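PDB 3OS7: galactose mutarotase-like protein from Clostridium acetobutylicum, which probably binds carbohydrate and, as a likely aldose 1-epimerase, may interconvert the alpha and beta anomers of aldose sugars. Local coordinates for residues L74-P79 / F151-S156; N81-G86 / N308-K313; A102-Y107 / D214-P219; S115-H120 / V133-T138. All blocks are in the same frame, centred on the assembly; numbering follows the deposited sequence.

How the interactions relate
From the N terminus the chain lays down 74-79, 81-86 and 102-107, leaving three loops open. Segments 115-120 and 133-138 then meet in interaction 4, a local hairpin that lies within the spans of all the others. Segment 151-156 closes interaction 1, 214-219 closes interaction 3, and 308-313 finally closes interaction 2, which encloses interaction 3. Interaction 1 crosses both 2 and 3, so that contacts distant in sequence overlap like threads in a weave. Interactions 1 and 4 use neighbouring strands of the large beta-structure, 151-160 and 128-137 respectively; 2 and 3 tie the small sheet of strands 82-90 and 106-108 to two late loops.

Interaction 1: residues L74-P79 / F151-S156; sequences LPVLFP and FQFKLS. With EDO (1,2-ethanediol), chain H.
Phe78 meets both Phe151 and Phe153, the three rings forming a triangle. Toward Phe151 it offers an edge: CE2 of Phe78 comes down over the face of that ring, 3.7 Å from CZ of Phe151, with the planes 79° apart. Toward Phe153 it offers a face, and CE2 of Phe153 lies 3.8 Å from CG of Phe78, displaced toward the rim, the planes inclined by 60°. The edge of Phe153 is thus a bump received by the face of Phe78, and the edge of Phe78 one received by Phe151. This aromatic cluster belongs to the buried heart of the beta-sandwich characteristic of the galactose mutarotase fold, where the short strand 76-77, paired with strand 178-189, packs over strand 151-160. Further along, Val76 takes over. Its CG2, anti to the backbone N, enters the notch between two alternate side chains of the strand, 4.0 Å from CE1 of Phe153 and 4.3 Å from CD2 of Leu155. Trp117 also packs against both Val76 and Leu155. Gln152 and Lys154 point to the other side of their strand, where Gln152 OE1 accepts a 2.6 Å hydrogen bond from O2 of an ethanediol, probably from the crystallisation liquor.

Interaction 2: residues N81-G86 / N308-K313; sequences NRIDDG and NSPNVK. With EDO (1,2-ethanediol), chain G.
Asn308 and Asp84 meet through a nearly straight hydrogen bond, 2.9 Å from Asp84 N to Asn308 OD1 with 172° at the hydrogen. CG of Asn308 is anti to the backbone N (chi1 -165°), which sends the side chain toward Asp84. The donor stands well above the amide plane, and ND2 of Asn311 reaches the same oxygen from the opposite face at 3.0 Å. Asn308 ND2 donates to a water at 2.9 Å, which in turn donates to OD2 of Asp84. The apolar contact lies alongside: the Ile83 side chain crosses that of Pro310 at about a right angle, its CD1 4.0 Å from Pro310 CD. CG2 of Ile83 borders the Asn311 amide.

In the next shell, a type II turn from Ile83 to Gly86 shapes the chain around Asp84, whose OD1 forms a salt bridge with Arg216. ND2 of Asn311 donates a second time, to Thr87 O, while the side chain packs on Phe88. Arg82 folds back on OD1 of Asn81 and forms a salt bridge with Glu101. With its oxygen taken by two N-H donors and its nitrogen by a water, the Asn308 amide is fixed in rotation, and the nearby arginine probably stabilises Asp84 as an anion.

Interaction 3: residues A102-Y107 / D214-P219; sequences AKNNNY and DSRNLP
Arg216 lies side-on to the backbone of Asn104, so that NE and NH2 both donate to the one carbonyl oxygen. Asn104 O is 2.8 Å from NE and 2.9 Å from NH2 of Arg216, and it sits in the guanidinium plane. A bend at chi3 (61°) swings NE toward this oxygen. NH2 also makes a weak bond to Asn105 O, again at the edge of the group. The Asn106 side chain runs obliquely across that of Arg216, yet its amide plane is only 23° from the guanidinium plane. Its ND2 reaches back weakly to Arg216 O at 3.3 Å; its stronger partner is Glu101. CD1 of Leu218 rests over the centre of one guanidinium face, 3.7 Å above the plane, putting a hydrocarbon lid on the charge. NH2 also has a salt bridge to Asp85, beyond that to Asp84.

Asp214 shapes the loop that carries the arginine. Its OD1 accepts from Arg216 N and Leu218 N, which approach from opposite faces of the carboxylate plane. Through Arg216 two type I turns are docked: Asp214 to Asn217, which begins in an Asx turn, and Ala102 to Asn105, which runs into the G1 beta bulge of Asn105 and Asn106 opposite Glu101.

Interaction 4: residues S115-H120 / V133-T138; sequences SKWTVH and VVFDFT
Thr118 O accepts a hydrogen bond from Val134 N at 2.9 Å, and Val133 CA adds a CA-H...O contact to Thr118 O at 3.2 Å from the same side. The return bond, Thr118 N to Val134 O, is also 2.9 Å. Together they make Thr118 and Val134 an antiparallel hydrogen-bonded pair, with Val119 and Val133 next to it as a non-hydrogen-bonded pair. On the face carrying Thr118, CG2 of Val134 packs against the threonine hydroxyl, and CG1 touches CB and CG of His120. A water 2.6 Å from Thr118 OG1 donates to OD2 of Asp136, whose OD1 is bonded to Gln152 NE2.

Trp117, just before strand 118-125, packs against Phe135 of the facing strand. CB of Phe135 sits almost squarely over the six-membered ring of Trp117, 3.6 Å from its centroid and 12° off the normal, a CH-pi contact. CG of Phe135 is anti to the backbone N (chi1 -179°), and the ring beyond it lies oblique to the indole at 44°. Its CD1 edge reaches Lys116 O in plane at 3.4 Å, while Ser115 CB touches CE1. CG2 of Val133 adds a contact of 3.6 Å to CE3 of Trp117.

NE1 of Trp117 donates to Ile112 O, which helps to fix the indole. In this hairpin of strands 118-125 and 128-137 the water-linked Thr118 hydroxyl and Asp136 carboxylate are on exposed residues, whereas Trp117 and Phe135 are buried, the indole N-H satisfied by a backbone carbonyl.

Interaction 1: residues L74-P79 / F151-S156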
loop_
_atom_site.group_PDB
_atom_site.type_symbol
_atom_site.label_atom_id
_atom_site.label_comp_id
_atom_site.label_asym_id
_atom_site.label_seq_id
_atom_site.Cartn_x
_atom_site.Cartn_y
_atom_site.Cartn_z
ATOM N N LEU A 74 3.656 -5.310 0.692
ATOM C CA LEU A 74 3.002 -4.072 1.132
ATOM C C LEU A 74 4.054 -2.948 1.267
ATOM O O LEU A 74 4.568 -2.690 2.367
ATOM C CB LEU A 74 2.283 -4.303 2.467
ATOM C CG LEU A 74 1.136 -5.318 2.487
ATOM C CD1 LEU A 74 0.572 -5.488 3.879
ATOM C CD2 LEU A 74 0.033 -4.849 1.529
ATOM N N PRO A 75 4.402 -2.303 0.155
ATOM C CA PRO A 75 5.370 -1.199 0.154
ATOM C C PRO A 75 4.739 0.112 0.591
ATOM O O PRO A 75 3.886 0.656 -0.101
ATOM C CB PRO A 75 5.802 -1.103 -1.314
ATOM C CG PRO A 75 5.101 -2.270 -2.009
ATOM C CD PRO A 75 3.907 -2.567 -1.205
ATOM N N VAL A 76 5.215 0.664 1.706
ATOM C CA VAL A 76 4.683 1.939 2.179
ATOM C C VAL A 76 5.290 3.132 1.426
ATOM O O VAL A 76 6.499 3.242 1.255
ATOM C CB VAL A 76 4.813 2.065 3.709
ATOM C CG1 VAL A 76 6.249 2.163 4.125
ATOM C CG2 VAL A 76 3.984 3.238 4.233
ATOM N N LEU A 77 4.425 4.061 1.020
ATOM C CA LEU A 77 4.821 5.169 0.156
ATOM C C LEU A 77 4.658 6.498 0.879
ATOM O O LEU A 77 3.630 6.725 1.527
ATOM C CB LEU A 77 3.955 5.201 -1.095
ATOM C CG LEU A 77 3.800 3.905 -1.856
ATOM C CD1 LEU A 77 2.817 4.051 -3.013
ATOM C CD2 LEU A 77 5.202 3.423 -2.372
ATOM N N PHE A 78 5.631 7.378 0.704
ATOM C CA PHE A 78 5.650 8.713 1.311
ATOM C C PHE A 78 6.523 9.609 0.444
ATOM O O PHE A 78 7.748 9.608 0.609
ATOM C CB PHE A 78 6.225 8.617 2.729
ATOM C CG PHE A 78 6.266 9.941 3.507
ATOM C CD1 PHE A 78 5.137 10.737 3.633
ATOM C CD2 PHE A 78 7.423 10.339 4.162
ATOM C CE1 PHE A 78 5.156 11.904 4.343
ATOM C CE2 PHE A 78 7.460 11.509 4.898
ATOM C CZ PHE A 78 6.331 12.312 4.985
ATOM N N PRO A 79 5.934 10.320 -0.525
ATOM C CA PRO A 79 4.525 10.364 -0.878
ATOM C C PRO A 79 4.195 9.207 -1.827
ATOM O O PRO A 79 5.082 8.754 -2.545
ATOM C CB PRO A 79 4.415 11.667 -1.640
ATOM C CG PRO A 79 5.738 11.777 -2.353
ATOM C CD PRO A 79 6.742 11.173 -1.424
ATOM N N PHE A 151 10.875 12.793 11.733
ATOM C CA PHE A 151 9.613 12.075 11.895
ATOM C C PHE A 151 9.851 10.621 12.269
ATOM O O PHE A 151 10.958 10.113 12.126
ATOM C CB PHE A 151 8.720 12.207 10.630
ATOM C CG PHE A 151 9.263 11.529 9.384
ATOM C CD1 PHE A 151 9.105 10.171 9.196
ATOM C CD2 PHE A 151 9.897 12.273 8.381
ATOM C CE1 PHE A 151 9.592 9.549 8.052
ATOM C CE2 PHE A 151 10.373 11.679 7.246
ATOM C CZ PHE A 151 10.208 10.281 7.085
ATOM N N GLN A 152 8.810 9.963 12.774
ATOM C CA GLN A 152 8.843 8.526 12.955
ATOM C C GLN A 152 7.611 7.943 12.287
ATOM O O GLN A 152 6.487 8.318 12.596
ATOM C CB GLN A 152 8.829 8.114 14.422
ATOM C CG GLN A 152 8.955 6.604 14.642
ATOM C CD GLN A 152 8.859 6.228 16.106
ATOM O OE1 GLN A 152 7.772 6.260 16.702
ATOM N NE2 GLN A 152 9.995 5.862 16.692
ATOM N N PHE A 153 7.851 7.003 11.389
ATOM C CA PHE A 153 6.823 6.167 10.821
ATOM C C PHE A 153 6.736 4.852 11.624
ATOM O O PHE A 153 7.744 4.325 12.115
ATOM C CB PHE A 153 7.172 5.855 9.362
ATOM C CG PHE A 153 6.231 6.420 8.350
ATOM C CD1 PHE A 153 5.129 5.708 7.935
ATOM C CD2 PHE A 153 6.488 7.666 7.759
ATOM C CE1 PHE A 153 4.295 6.212 6.962
ATOM C CE2 PHE A 153 5.651 8.175 6.777
ATOM C CZ PHE A 153 4.565 7.457 6.383
ATOM N N LYS A 154 5.532 4.312 11.750
ATOM C CA LYS A 154 5.336 3.012 12.387
ATOM C C LYS A 154 4.318 2.209 11.611
ATOM O O LYS A 154 3.274 2.746 11.194
ATOM C CB LYS A 154 4.849 3.173 13.827
ATOM C CG LYS A 154 4.581 1.862 14.529
ATOM C CD LYS A 154 4.577 1.972 16.086
ATOM C CE LYS A 154 3.695 3.054 16.643
ATOM N NZ LYS A 154 4.235 3.444 18.010
ATOM N N LEU A 155 4.645 0.945 11.386
ATOM C CA LEU A 155 3.696 -0.022 10.841
ATOM C C LEU A 155 3.444 -1.031 11.959
ATOM O O LEU A 155 4.371 -1.649 12.473
ATOM C CB LEU A 155 4.227 -0.724 9.592
ATOM C CG LEU A 155 4.867 0.111 8.507
ATOM C CD1 LEU A 155 5.339 -0.722 7.320
ATOM C CD2 LEU A 155 3.918 1.191 8.047
ATOM N N SER A 156 2.185 -1.169 12.334
ATOM C CA SER A 156 1.767 -2.082 13.372
ATOM C C SER A 156 0.866 -3.163 12.789
ATOM O O SER A 156 -0.276 -2.910 12.376
ATOM C CB SER A 156 1.064 -1.312 14.489
ATOM O OG SER A 156 0.724 -2.213 15.536
HETATM C C1 EDO H . 3.250 7.616 15.156
HETATM O O1 EDO H . 2.444 6.685 15.875
HETATM C C2 EDO H . 4.532 6.933 14.682
HETATM O O2 EDO H . 5.298 6.436 15.798
#

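Interaction 2: residues N81-G86 / N308-K313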
loop_
_atom_site.group_PDB
_atom_site.type_symbol
_atom_site.label_atom_id
_atom_site.label_comp_id
_atom_site.label_asym_id
_atom_site.label_seq_id
_atom_site.Cartn_x
_atom_site.Cartn_y
_atom_site.Cartn_z
ATOM N N ASN A 81 3.106 7.877 -5.274
ATOM C CA ASN A 81 3.056 8.348 -6.633
ATOM C C ASN A 81 3.800 9.678 -6.816
ATOM O O ASN A 81 4.696 10.012 -6.002
ATOM C CB ASN A 81 1.596 8.402 -7.098
ATOM C CG ASN A 81 1.448 8.043 -8.565
ATOM O OD1 ASN A 81 1.790 8.833 -9.435
ATOM N ND2 ASN A 81 0.965 6.843 -8.838
ATOM N N ARG A 82 3.419 10.447 -7.837
ATOM C CA ARG A 82 4.240 11.532 -8.379
ATOM C C ARG A 82 4.073 12.938 -7.778
ATOM O O ARG A 82 2.983 13.350 -7.394
ATOM C CB ARG A 82 4.025 11.608 -9.891
ATOM C CG ARG A 82 4.461 10.368 -10.610
ATOM C CD ARG A 82 3.755 10.269 -11.938
ATOM N NE ARG A 82 4.280 9.134 -12.675
ATOM C CZ ARG A 82 3.802 7.905 -12.620
ATOM N NH1 ARG A 82 2.735 7.610 -11.890
ATOM N NH2 ARG A 82 4.393 6.966 -13.328
ATOM N N ILE A 83 5.203 13.642 -7.661
ATOM C CA ILE A 83 5.224 15.080 -7.442
ATOM C C ILE A 83 5.844 15.714 -8.679
ATOM O O ILE A 83 7.025 15.431 -9.010
ATOM C CB ILE A 83 6.047 15.508 -6.196
ATOM C CG1 ILE A 83 5.627 14.751 -4.923
ATOM C CG2 ILE A 83 6.018 17.059 -6.003
ATOM C CD1 ILE A 83 4.187 14.859 -4.544
ATOM N N ASP A 84 5.062 16.564 -9.348
ATOM C CA ASP A 84 5.482 17.268 -10.560
ATOM C C ASP A 84 6.815 18.002 -10.427
ATOM O O ASP A 84 6.988 18.868 -9.554
ATOM C CB ASP A 84 4.325 18.235 -10.954
ATOM C CG ASP A 84 4.567 18.993 -12.253
ATOM O OD1 ASP A 84 5.647 18.851 -12.865
ATOM O OD2 ASP A 84 3.624 19.737 -12.657
ATOM N N ASP A 85 7.801 17.627 -11.266
ATOM C CA ASP A 85 9.142 18.255 -11.237
ATOM C C ASP A 85 9.866 18.109 -9.900
ATOM O O ASP A 85 10.851 18.800 -9.637
ATOM C CB ASP A 85 9.080 19.756 -11.643
ATOM C CG ASP A 85 8.701 19.979 -13.085
ATOM O OD1 ASP A 85 8.805 19.039 -13.907
ATOM O OD2 ASP A 85 8.267 21.116 -13.402
ATOM N N GLY A 86 9.395 17.196 -9.056
ATOM C CA GLY A 86 9.948 16.986 -7.736
ATOM C C GLY A 86 9.855 18.181 -6.806
ATOM O O GLY A 86 10.680 18.313 -5.888
ATOM N N ASN A 308 0.089 13.923 -6.922
ATOM C CA ASN A 308 0.595 15.313 -7.032
ATOM C C ASN A 308 -0.213 16.290 -6.154
ATOM O O ASN A 308 -0.306 17.438 -6.491
ATOM C CB ASN A 308 0.572 15.747 -8.508
ATOM C CG ASN A 308 1.394 17.024 -8.800
ATOM O OD1 ASN A 308 2.441 17.267 -8.211
ATOM N ND2 ASN A 308 0.932 17.800 -9.776
ATOM N N SER A 309 -0.802 15.803 -5.057
ATOM C CA SER A 309 -1.739 16.586 -4.236
ATOM C C SER A 309 -1.212 17.963 -3.763
ATOM O O SER A 309 -1.982 18.908 -3.719
ATOM C CB SER A 309 -2.222 15.795 -3.008
ATOM O OG SER A 309 -1.202 15.575 -2.043
ATOM N N PRO A 310 0.081 18.095 -3.428
ATOM C CA PRO A 310 0.539 19.418 -3.017
ATOM C C PRO A 310 0.449 20.494 -4.100
ATOM O O PRO A 310 0.478 21.679 -3.783
ATOM C CB PRO A 310 2.007 19.171 -2.643
ATOM C CG PRO A 310 2.104 17.748 -2.419
ATOM C CD PRO A 310 1.172 17.121 -3.355
ATOM N N ASN A 311 0.337 20.094 -5.367
ATOM C CA ASN A 311 0.339 21.044 -6.477
ATOM C C ASN A 311 -0.991 21.250 -7.209
ATOM O O ASN A 311 -1.041 22.065 -8.115
ATOM C CB ASN A 311 1.390 20.600 -7.515
ATOM C CG ASN A 311 2.820 20.836 -7.053
ATOM O OD1 ASN A 311 3.152 21.931 -6.546
ATOM N ND2 ASN A 311 3.690 19.836 -7.270
ATOM N N VAL A 312 -2.037 20.487 -6.882
ATOM C CA VAL A 312 -3.282 20.541 -7.658
ATOM C C VAL A 312 -4.089 21.784 -7.236
ATOM O O VAL A 312 -3.950 22.287 -6.125
ATOM C CB VAL A 312 -4.151 19.269 -7.509
ATOM C CG1 VAL A 312 -3.440 18.020 -8.087
ATOM C CG2 VAL A 312 -4.544 19.020 -6.027
ATOM N N LYS A 313 -4.901 22.286 -8.149
ATOM C CA LYS A 313 -5.718 23.499 -7.908
ATOM C C LYS A 313 -7.078 23.051 -7.491
ATOM O O LYS A 313 -8.066 23.262 -8.191
ATOM C CB LYS A 313 -5.809 24.347 -9.160
ATOM C CG LYS A 313 -4.501 24.875 -9.596
ATOM C CD LYS A 313 -4.632 25.740 -10.801
ATOM C CE LYS A 313 -3.306 26.251 -11.167
ATOM N NZ LYS A 313 -3.363 27.082 -12.353
HETATM C C1 EDO G . -3.981 20.934 -12.203
HETATM O O1 EDO G . -3.576 22.106 -12.917
HETATM C C2 EDO G . -4.958 21.512 -11.213
HETATM O O2 EDO G . -5.563 20.512 -10.419
HETATM O O HOH W 1 1.853 20.286 -10.960
#

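Interaction 3: residues A102-Y107 / D214-P219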
loop_
_atom_site.group_PDB
_atom_site.type_symbol
_atom_site.label_atom_id
_atom_site.label_comp_id
_atom_site.label_asym_id
_atom_site.label_seq_id
_atom_site.Cartn_x
_atom_site.Cartn_y
_atom_site.Cartn_z
ATOM N N ALA A 102 12.693 9.664 -14.419
ATOM C CA ALA A 102 13.404 10.501 -15.359
ATOM C C ALA A 102 12.546 10.934 -16.548
ATOM O O ALA A 102 12.498 12.125 -16.892
ATOM C CB ALA A 102 14.672 9.769 -15.842
ATOM N N LYS A 103 11.836 9.964 -17.113
ATOM C CA LYS A 103 11.088 10.137 -18.357
ATOM C C LYS A 103 10.006 11.216 -18.190
ATOM O O LYS A 103 9.869 12.090 -19.027
ATOM C CB LYS A 103 10.501 8.777 -18.809
ATOM C CG LYS A 103 9.349 8.804 -19.836
ATOM C CD LYS A 103 8.868 7.357 -20.126
ATOM C CE LYS A 103 7.366 7.259 -20.395
ATOM N NZ LYS A 103 6.933 7.877 -21.672
ATOM N N ASN A 104 9.312 11.199 -17.064
ATOM C CA ASN A 104 8.246 12.175 -16.813
ATOM C C ASN A 104 8.654 13.372 -15.894
ATOM O O ASN A 104 7.811 14.219 -15.548
ATOM C CB ASN A 104 7.021 11.447 -16.247
ATOM C CG ASN A 104 6.388 10.507 -17.249
ATOM O OD1 ASN A 104 6.277 10.831 -18.422
ATOM N ND2 ASN A 104 5.946 9.350 -16.780
ATOM N N ASN A 105 9.938 13.427 -15.531
ATOM C CA ASN A 105 10.530 14.446 -14.653
ATOM C C ASN A 105 9.748 14.670 -13.361
ATOM O O ASN A 105 9.275 15.763 -13.095
ATOM C CB ASN A 105 10.734 15.764 -15.416
ATOM C CG ASN A 105 11.798 16.626 -14.796
ATOM O OD1 ASN A 105 12.974 16.222 -14.704
ATOM N ND2 ASN A 105 11.412 17.815 -14.354
ATOM N N ASN A 106 9.605 13.603 -12.578
ATOM C CA ASN A 106 8.888 13.664 -11.312
ATOM C C ASN A 106 9.712 13.073 -10.187
ATOM O O ASN A 106 10.677 12.331 -10.432
ATOM C CB ASN A 106 7.588 12.880 -11.440
ATOM C CG ASN A 106 6.611 13.502 -12.409
ATOM O OD1 ASN A 106 6.439 14.740 -12.468
ATOM N ND2 ASN A 106 5.943 12.646 -13.177
ATOM N N TYR A 107 9.337 13.393 -8.945
ATOM C CA TYR A 107 9.711 12.595 -7.796
ATOM C C TYR A 107 8.562 11.649 -7.517
ATOM O O TYR A 107 7.396 12.072 -7.512
ATOM C CB TYR A 107 10.030 13.447 -6.558
ATOM C CG TYR A 107 10.551 12.596 -5.426
ATOM C CD1 TYR A 107 11.850 12.125 -5.431
ATOM C CD2 TYR A 107 9.725 12.199 -4.381
ATOM C CE1 TYR A 107 12.327 11.317 -4.444
ATOM C CE2 TYR A 107 10.203 11.366 -3.378
ATOM C CZ TYR A 107 11.508 10.925 -3.424
ATOM O OH TYR A 107 12.003 10.109 -2.444
ATOM N N ASP A 214 -2.518 13.163 -17.437
ATOM C CA ASP A 214 -1.869 13.684 -18.642
ATOM C C ASP A 214 -0.718 12.768 -19.066
ATOM O O ASP A 214 -0.538 11.686 -18.513
ATOM C CB ASP A 214 -1.447 15.176 -18.478
ATOM C CG ASP A 214 -0.307 15.417 -17.461
ATOM O OD1 ASP A 214 0.379 14.466 -17.028
ATOM O OD2 ASP A 214 -0.096 16.608 -17.091
ATOM N N SER A 215 0.064 13.207 -20.042
ATOM C CA SER A 215 1.095 12.334 -20.606
ATOM C C SER A 215 2.293 12.152 -19.657
ATOM O O SER A 215 3.095 11.254 -19.874
ATOM C CB SER A 215 1.562 12.899 -21.943
ATOM O OG SER A 215 2.205 14.130 -21.720
ATOM N N ARG A 216 2.394 12.978 -18.599
ATOM C CA ARG A 216 3.396 12.762 -17.538
ATOM C C ARG A 216 2.835 12.017 -16.327
ATOM O O ARG A 216 3.473 11.901 -15.291
ATOM C CB ARG A 216 3.988 14.108 -17.130
ATOM C CG ARG A 216 4.833 14.730 -18.225
ATOM C CD ARG A 216 5.291 16.116 -17.873
ATOM N NE ARG A 216 6.105 16.091 -16.666
ATOM C CZ ARG A 216 6.183 17.067 -15.767
ATOM N NH1 ARG A 216 5.489 18.194 -15.897
ATOM N NH2 ARG A 216 6.978 16.913 -14.719
ATOM N N ASN A 217 1.632 11.476 -16.480
ATOM C CA ASN A 217 0.919 10.781 -15.424
ATOM C C ASN A 217 0.517 11.626 -14.217
ATOM O O ASN A 217 0.230 11.081 -13.167
ATOM C CB ASN A 217 1.641 9.482 -15.011
ATOM C CG ASN A 217 1.566 8.411 -16.098
ATOM O OD1 ASN A 217 0.643 8.398 -16.898
ATOM N ND2 ASN A 217 2.527 7.522 -16.119
ATOM N N LEU A 218 0.431 12.938 -14.416
ATOM C CA LEU A 218 -0.056 13.896 -13.417
ATOM C C LEU A 218 -1.547 14.139 -13.675
ATOM O O LEU A 218 -1.976 14.179 -14.825
ATOM C CB LEU A 218 0.714 15.211 -13.523
ATOM C CG LEU A 218 2.228 15.066 -13.351
ATOM C CD1 LEU A 218 2.975 16.338 -13.837
ATOM C CD2 LEU A 218 2.539 14.741 -11.935
ATOM N N PRO A 219 -2.340 14.293 -12.606
ATOM C CA PRO A 219 -3.761 14.566 -12.845
ATOM C C PRO A 219 -3.987 15.866 -13.539
ATOM O O PRO A 219 -3.297 16.870 -13.258
ATOM C CB PRO A 219 -4.369 14.644 -11.441
ATOM C CG PRO A 219 -3.337 14.088 -10.527
ATOM C CD PRO A 219 -2.017 14.235 -11.173
#

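Interaction 4: residues S115-H120 / V133-T138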
loop_
_atom_site.group_PDB
_atom_site.type_symbol
_atom_site.label_atom_id
_atom_site.label_comp_id
_atom_site.label_asym_id
_atom_site.label_seq_id
_atom_site.Cartn_x
_atom_site.Cartn_y
_atom_site.Cartn_z
ATOM N N SER A 115 14.209 1.650 2.622
ATOM C CA SER A 115 15.082 1.960 3.763
ATOM C C SER A 115 14.993 0.932 4.868
ATOM O O SER A 115 14.082 0.116 4.890
ATOM C CB SER A 115 14.722 3.343 4.299
ATOM O OG SER A 115 15.062 4.300 3.325
ATOM N N LYS A 116 15.961 0.947 5.780
ATOM C CA LYS A 116 15.956 -0.002 6.899
ATOM C C LYS A 116 15.053 0.479 8.014
ATOM O O LYS A 116 15.172 1.605 8.462
ATOM C CB LYS A 116 17.355 -0.186 7.480
ATOM C CG LYS A 116 18.362 -0.739 6.502
ATOM C CD LYS A 116 19.630 -1.214 7.244
ATOM C CE LYS A 116 20.777 -1.367 6.264
ATOM N NZ LYS A 116 21.953 -2.043 6.898
ATOM N N TRP A 117 14.141 -0.388 8.434
ATOM C CA TRP A 117 13.298 -0.156 9.566
ATOM C C TRP A 117 13.795 -1.034 10.693
ATOM O O TRP A 117 14.514 -2.012 10.444
ATOM C CB TRP A 117 11.855 -0.504 9.225
ATOM C CG TRP A 117 11.196 0.403 8.226
ATOM C CD1 TRP A 117 11.646 0.710 6.957
ATOM C CD2 TRP A 117 9.901 1.019 8.337
ATOM N NE1 TRP A 117 10.749 1.518 6.319
ATOM C CE2 TRP A 117 9.669 1.725 7.138
ATOM C CE3 TRP A 117 8.952 1.089 9.352
ATOM C CZ2 TRP A 117 8.507 2.474 6.920
ATOM C CZ3 TRP A 117 7.813 1.831 9.141
ATOM C CH2 TRP A 117 7.601 2.519 7.936
ATOM N N THR A 118 13.428 -0.697 11.925
ATOM C CA THR A 118 13.830 -1.484 13.082
ATOM C C THR A 118 12.614 -2.092 13.746
ATOM O O THR A 118 11.517 -1.538 13.668
ATOM C CB THR A 118 14.628 -0.658 14.051
ATOM O OG1 THR A 118 13.856 0.453 14.472
ATOM C CG2 THR A 118 15.907 -0.142 13.355
ATOM N N VAL A 119 12.797 -3.261 14.336
ATOM C CA VAL A 119 11.702 -3.965 14.992
ATOM C C VAL A 119 11.426 -3.261 16.306
ATOM O O VAL A 119 12.331 -3.043 17.117
ATOM C CB VAL A 119 12.022 -5.454 15.199
ATOM C CG1 VAL A 119 10.932 -6.131 16.010
ATOM C CG2 VAL A 119 12.188 -6.151 13.873
ATOM N N HIS A 120 10.166 -2.897 16.522
ATOM C CA HIS A 120 9.791 -2.103 17.670
ATOM C C HIS A 120 9.112 -2.964 18.736
ATOM O O HIS A 120 9.315 -2.747 19.941
ATOM C CB HIS A 120 8.909 -0.943 17.187
ATOM C CG HIS A 120 8.390 -0.077 18.276
ATOM N ND1 HIS A 120 9.189 0.826 18.953
ATOM C CD2 HIS A 120 7.151 0.029 18.815
ATOM C CE1 HIS A 120 8.456 1.453 19.860
ATOM N NE2 HIS A 120 7.214 0.997 19.787
ATOM N N VAL A 133 7.109 -2.309 13.390
ATOM C CA VAL A 133 8.393 -1.816 12.904
ATOM C C VAL A 133 8.303 -0.312 12.851
ATOM O O VAL A 133 7.229 0.245 12.655
ATOM C CB VAL A 133 8.789 -2.381 11.493
ATOM C CG1 VAL A 133 9.090 -3.884 11.597
ATOM C CG2 VAL A 133 7.686 -2.074 10.422
ATOM N N VAL A 134 9.425 0.349 13.056
ATOM C CA VAL A 134 9.481 1.792 12.951
ATOM C C VAL A 134 10.617 2.258 12.064
ATOM O O VAL A 134 11.620 1.552 11.866
ATOM C CB VAL A 134 9.640 2.477 14.329
ATOM C CG1 VAL A 134 8.423 2.209 15.214
ATOM C CG2 VAL A 134 10.921 2.046 15.007
ATOM N N PHE A 135 10.420 3.432 11.498
ATOM C CA PHE A 135 11.442 4.133 10.748
ATOM C C PHE A 135 11.647 5.499 11.377
ATOM O O PHE A 135 10.724 6.311 11.407
ATOM C CB PHE A 135 11.014 4.351 9.305
ATOM C CG PHE A 135 12.068 5.061 8.498
ATOM C CD1 PHE A 135 13.215 4.399 8.109
ATOM C CD2 PHE A 135 11.952 6.379 8.205
ATOM C CE1 PHE A 135 14.198 5.051 7.412
ATOM C CE2 PHE A 135 12.945 7.054 7.516
ATOM C CZ PHE A 135 14.057 6.395 7.116
ATOM N N ASP A 136 12.857 5.736 11.861
ATOM C CA ASP A 136 13.231 7.001 12.492
ATOM C C ASP A 136 14.014 7.861 11.508
ATOM O O ASP A 136 15.108 7.493 11.058
ATOM C CB ASP A 136 14.071 6.733 13.727
ATOM C CG ASP A 136 13.338 5.891 14.769
ATOM O OD1 ASP A 136 12.249 6.322 15.213
ATOM O OD2 ASP A 136 13.852 4.805 15.142
ATOM N N PHE A 137 13.430 8.991 11.128
ATOM C CA PHE A 137 14.056 9.901 10.190
ATOM C C PHE A 137 14.653 11.043 11.005
ATOM O O PHE A 137 13.917 11.829 11.608
ATOM C CB PHE A 137 13.036 10.422 9.185
ATOM C CG PHE A 137 13.637 11.267 8.075
ATOM C CD1 PHE A 137 14.395 10.689 7.062
ATOM C CD2 PHE A 137 13.386 12.627 8.000
ATOM C CE1 PHE A 137 14.905 11.455 6.042
ATOM C CE2 PHE A 137 13.905 13.391 6.979
ATOM C CZ PHE A 137 14.649 12.821 5.995
ATOM N N THR A 138 15.978 11.115 11.024
ATOM C CA THR A 138 16.696 12.091 11.830
ATOM C C THR A 138 17.438 13.112 10.990
ATOM O O THR A 138 17.571 12.983 9.781
ATOM C CB THR A 138 17.746 11.418 12.751
ATOM O OG1 THR A 138 18.851 10.989 11.967
ATOM C CG2 THR A 138 17.155 10.235 13.491
HETATM O O HOH W 2 14.700 2.782 13.737
#